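The same site in two structures of endo-1,4-beta-Xylanase from Pseudoalteromonas haloplanktis, which hydrolyses xylan as a cold-adapted family 8 glycoside hydrolase and probably also cleaves beta-1,4-glucosidic linkages in cellulose and cereal beta-glucans: PDB 1XWQ (chain A, 1.88 Å), residues R76-S81 and A142-E147, and PDB 1XW2 (chain B, 1.76 Å), residues R76-S81 and A142-E147. Structure 2 is superposed on structure 1 by the backbone atoms of these residues (RMSD 0.13 Å); each is numbered along its deposited sequence.

Structure 1 (1XWQ); sequences RTQGQS and APDGEE. Engineered in segment 76-81: Q78 (natural residue Glu). With XYP (beta-D-xylopyranose), chain C.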
# COMPACT_ATOMS: atom_id res chain seq x y z
N ARG A 76 -4.18 5.52 -11.68
CA ARG A 76 -4.85 5.25 -10.40
C ARG A 76 -4.22 6.03 -9.25
O ARG A 76 -3.01 6.24 -9.22
CB ARG A 76 -4.81 3.75 -10.10
CG ARG A 76 -5.54 2.93 -11.15
CD ARG A 76 -5.62 1.43 -10.90
NE ARG A 76 -6.37 0.82 -12.00
CZ ARG A 76 -7.09 -0.29 -11.91
NH1 ARG A 76 -7.15 -0.98 -10.78
NH2 ARG A 76 -7.74 -0.73 -12.98
N THR A 77 -5.05 6.46 -8.29
CA THR A 77 -4.55 7.18 -7.12
C THR A 77 -3.65 6.29 -6.27
O THR A 77 -2.70 6.76 -5.66
CB THR A 77 -5.69 7.76 -6.26
OG1 THR A 77 -6.69 6.76 -6.02
CG2 THR A 77 -6.42 8.86 -7.03
N GLN A 78 -3.98 5.00 -6.24
CA GLN A 78 -3.18 4.01 -5.55
C GLN A 78 -1.72 3.99 -6.04
O GLN A 78 -0.79 4.19 -5.24
CB GLN A 78 -3.87 2.65 -5.71
CG GLN A 78 -3.03 1.48 -5.38
CD GLN A 78 -3.65 0.21 -5.88
OE1 GLN A 78 -3.39 -0.22 -7.02
NE2 GLN A 78 -4.50 -0.40 -5.05
N GLY A 79 -1.52 3.80 -7.34
CA GLY A 79 -0.18 3.82 -7.92
C GLY A 79 0.51 5.17 -7.80
O GLY A 79 1.72 5.24 -7.53
N GLN A 80 -0.25 6.25 -8.00
CA GLN A 80 0.29 7.61 -7.89
C GLN A 80 0.86 7.88 -6.50
O GLN A 80 1.97 8.38 -6.35
CB GLN A 80 -0.81 8.64 -8.21
CG GLN A 80 -0.28 10.03 -8.56
CD GLN A 80 0.31 10.11 -9.97
OE1 GLN A 80 0.33 9.12 -10.70
NE2 GLN A 80 0.78 11.29 -10.35
N SER A 81 0.08 7.51 -5.48
CA SER A 81 0.45 7.77 -4.10
C SER A 81 1.62 6.89 -3.65
O SER A 81 2.50 7.33 -2.91
CB SER A 81 -0.77 7.56 -3.20
OG SER A 81 -1.20 6.21 -3.19
N ALA A 142 -10.48 5.78 -4.13
CA ALA A 142 -9.95 4.57 -3.53
C ALA A 142 -9.12 5.04 -2.33
O ALA A 142 -7.96 5.44 -2.48
CB ALA A 142 -9.08 3.81 -4.53
N PRO A 143 -9.74 5.05 -1.15
CA PRO A 143 -9.19 5.72 0.04
C PRO A 143 -7.76 5.36 0.48
O PRO A 143 -7.16 6.19 1.17
CB PRO A 143 -10.21 5.38 1.13
CG PRO A 143 -11.48 5.25 0.35
CD PRO A 143 -11.08 4.47 -0.87
N ASP A 144 -7.22 4.19 0.10
CA ASP A 144 -5.80 3.90 0.35
C ASP A 144 -4.87 4.86 -0.44
O ASP A 144 -3.72 5.08 -0.05
CB ASP A 144 -5.45 2.42 0.09
CG ASP A 144 -5.69 1.98 -1.35
OD1 ASP A 144 -6.67 2.41 -1.99
OD2 ASP A 144 -4.95 1.16 -1.94
N GLY A 145 -5.40 5.42 -1.53
CA GLY A 145 -4.70 6.45 -2.27
C GLY A 145 -4.50 7.71 -1.43
O GLY A 145 -3.37 8.17 -1.23
N GLU A 146 -5.60 8.26 -0.93
CA GLU A 146 -5.54 9.43 -0.06
C GLU A 146 -4.65 9.19 1.17
O GLU A 146 -3.87 10.07 1.55
CB GLU A 146 -6.96 9.86 0.35
CG GLU A 146 -7.70 10.64 -0.73
CD GLU A 146 -8.51 9.76 -1.68
OE1 GLU A 146 -8.20 8.56 -1.82
OE2 GLU A 146 -9.47 10.27 -2.29
N GLU A 147 -4.77 8.01 1.77
CA GLU A 147 -3.92 7.63 2.91
C GLU A 147 -2.43 7.78 2.58
O GLU A 147 -1.68 8.40 3.33
CB GLU A 147 -4.21 6.20 3.36
CG GLU A 147 -5.52 6.06 4.11
CD GLU A 147 -5.73 4.65 4.64
OE1 GLU A 147 -5.48 3.67 3.88
OE2 GLU A 147 -6.16 4.53 5.80
C1 XYP C . -5.01 -4.79 -9.31
C2 XYP C . -5.12 -3.30 -9.45
C3 XYP C . -5.09 -2.59 -8.10
C4 XYP C . -6.01 -3.26 -7.08
C5 XYP C . -5.76 -4.76 -7.10
O2 XYP C . -4.06 -2.82 -10.25
O3 XYP C . -5.45 -1.24 -8.31
O4 XYP C . -5.79 -2.76 -5.77
O5 XYP C . -5.92 -5.26 -8.42
O HOH W 1 -8.52 7.93 -4.34
O HOH W 2 -2.08 3.79 -2.29
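With CG anti to the backbone N (chi1 164°) and the chain extended beyond it, Q78, an engineered residue, brings its NE2 3.5 Å from OD2 of D144, amide and carboxylate planes nearly perpendicular at 84°. The contact joins the first turns of helices 77-89 and 143-160, whose short segments 77-81 and 143-147 run nearly parallel, at 18°, in the (alpha/alpha)6 barrel of family 8. Both ends of the Q78 amide bond a xylose unit: its O3 donates to OE1 at 2.6 Å, which also pairs with OH of Y380, and NE2 donates to O4 at 2.8 Å, nearly straight. R76, its NE in a salt bridge with D74, reaches the same O3 through NH1, 3.0 Å away. A carboxylate suits D144 because its OD2 forms a salt bridge with R284. Water 1 is bound by OG1 of T77 at 2.7 Å, by the backbone N of A142 and by OE1 of E146, linking the helices. Glycine suits position 145 because CA of G145 lies only 3.9 Å from O of T77, and a beta carbon there would clash with OG1 of T77.

Structure 1 against structure 2
The two chains share one sequence, including the engineered glutamine at position 78, and their comparable CA atoms coincide within the error. R76(A) and T77(A) keep their places in R76(B) and T77(B), and the water between T77(A), A142(A) and E146(A) has a counterpart at the same place, beside T77(B), A142(B) and E146(B). The change is a turn of one side chain. Chi1 of Q78(A) is 164° against -79° in Q78(B), which takes CG from the side of the carbonyl carbon to the side of the backbone N; the CD atoms stand 2.3 Å apart after superposition, and the places of CD and OE1 of Q78(A) are left. Contact with the aspartate persists through the turn: NE2 of Q78(A) is 3.5 Å from OD2 of D144(A), and NE2 of Q78(B) 3.1 Å from OD2 of D144(B). A xylose unit, part of a longer saccharide, is modelled in structure 1 alone. Its O3 and O4 bond the amide of Q78(A), and its O3 also takes a bond from R76(A); in structure 2 neither R76(B) nor Q78(B) has this partner. The sugar may favour the orientation of Q78(A), although R76(A), which also binds it, does not differ in place from R76(B).

Structure 2 (1XW2); sequences RTQGQS and APDGEE. Engineered in segment 76-81: Q78 (natural residue Glu).
A chi1 of -79° sets CG of Q78 anti to the carbonyl carbon, beside the backbone N, and the extended chain of this engineered residue brings its NE2 3.1 Å from OD2 of D144, amide and carboxylate planes nearly perpendicular at 89°. The same NE2 is placed 2.5 Å from OD1 of D144, so short for a hydrogen bond between an amide nitrogen and a carboxylate oxygen that its exact geometry is doubtful. R76 has its NE in a salt bridge with D74. A carboxylate suits D144 because its OD2 forms a salt bridge with R284. Water 3 is bound by OG1 of T77 at 2.7 Å, by the backbone N of A142 and by OE1 of E146, linking the helices. Glycine suits position 145 because CA of G145 lies only 4.1 Å from O of T77, and a beta carbon there would clash with OG1 of T77.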
# COMPACT_ATOMS: atom_id res chain seq x y z
N ARG B 76 -4.21 5.59 -11.82
CA ARG B 76 -4.87 5.29 -10.55
C ARG B 76 -4.25 6.03 -9.37
O ARG B 76 -3.05 6.31 -9.37
CB ARG B 76 -4.87 3.78 -10.31
CG ARG B 76 -5.71 3.04 -11.35
CD ARG B 76 -5.66 1.53 -11.30
NE ARG B 76 -6.35 0.99 -12.47
CZ ARG B 76 -7.07 -0.12 -12.49
NH1 ARG B 76 -7.22 -0.87 -11.40
NH2 ARG B 76 -7.65 -0.49 -13.63
N THR B 77 -5.07 6.35 -8.37
CA THR B 77 -4.56 7.06 -7.20
C THR B 77 -3.64 6.20 -6.34
O THR B 77 -2.69 6.71 -5.75
CB THR B 77 -5.68 7.67 -6.33
OG1 THR B 77 -6.70 6.69 -6.09
CG2 THR B 77 -6.38 8.80 -7.07
N GLN B 78 -3.92 4.91 -6.27
CA GLN B 78 -3.05 4.00 -5.54
C GLN B 78 -1.63 4.05 -6.10
O GLN B 78 -0.68 4.33 -5.36
CB GLN B 78 -3.61 2.57 -5.54
CG GLN B 78 -4.71 2.41 -4.50
CD GLN B 78 -5.41 1.06 -4.58
OE1 GLN B 78 -5.17 0.28 -5.49
NE2 GLN B 78 -6.28 0.80 -3.61
N GLY B 79 -1.49 3.82 -7.40
CA GLY B 79 -0.19 3.84 -8.05
C GLY B 79 0.52 5.17 -7.92
O GLY B 79 1.74 5.22 -7.69
N GLN B 80 -0.24 6.25 -8.04
CA GLN B 80 0.30 7.61 -7.92
C GLN B 80 0.86 7.85 -6.51
O GLN B 80 1.99 8.33 -6.35
CB GLN B 80 -0.78 8.64 -8.25
CG GLN B 80 -0.23 10.04 -8.55
CD GLN B 80 0.31 10.18 -9.97
OE1 GLN B 80 0.33 9.21 -10.74
NE2 GLN B 80 0.76 11.38 -10.32
N SER B 81 0.06 7.51 -5.50
CA SER B 81 0.44 7.72 -4.10
C SER B 81 1.61 6.81 -3.68
O SER B 81 2.49 7.25 -2.93
CB SER B 81 -0.77 7.50 -3.19
OG SER B 81 -1.13 6.13 -3.13
N ALA B 142 -10.38 5.72 -4.21
CA ALA B 142 -9.85 4.50 -3.61
C ALA B 142 -9.09 4.98 -2.37
O ALA B 142 -7.92 5.36 -2.46
CB ALA B 142 -8.91 3.79 -4.59
N PRO B 143 -9.79 5.02 -1.23
CA PRO B 143 -9.29 5.70 -0.02
C PRO B 143 -7.87 5.40 0.49
O PRO B 143 -7.31 6.28 1.15
CB PRO B 143 -10.36 5.36 1.03
CG PRO B 143 -11.62 5.26 0.19
CD PRO B 143 -11.15 4.48 -1.02
N ASP B 144 -7.28 4.24 0.21
CA ASP B 144 -5.88 4.07 0.61
C ASP B 144 -4.92 4.95 -0.22
O ASP B 144 -3.77 5.18 0.17
CB ASP B 144 -5.44 2.60 0.65
CG ASP B 144 -5.40 1.95 -0.72
OD1 ASP B 144 -6.21 2.30 -1.60
OD2 ASP B 144 -4.57 1.05 -0.99
N GLY B 145 -5.41 5.45 -1.36
CA GLY B 145 -4.69 6.44 -2.14
C GLY B 145 -4.48 7.72 -1.33
O GLY B 145 -3.35 8.17 -1.15
N GLU B 146 -5.58 8.27 -0.82
CA GLU B 146 -5.53 9.46 0.03
C GLU B 146 -4.65 9.21 1.26
O GLU B 146 -3.88 10.08 1.67
CB GLU B 146 -6.94 9.89 0.44
CG GLU B 146 -7.72 10.64 -0.65
CD GLU B 146 -8.50 9.73 -1.59
OE1 GLU B 146 -8.17 8.53 -1.72
OE2 GLU B 146 -9.46 10.23 -2.22
N GLU B 147 -4.75 8.01 1.84
CA GLU B 147 -3.92 7.65 2.99
C GLU B 147 -2.44 7.77 2.67
O GLU B 147 -1.68 8.39 3.42
CB GLU B 147 -4.25 6.25 3.49
CG GLU B 147 -5.63 6.12 4.11
CD GLU B 147 -5.87 4.74 4.68
OE1 GLU B 147 -5.56 3.75 3.98
OE2 GLU B 147 -6.35 4.64 5.82
O HOH W 3 -8.47 7.84 -4.33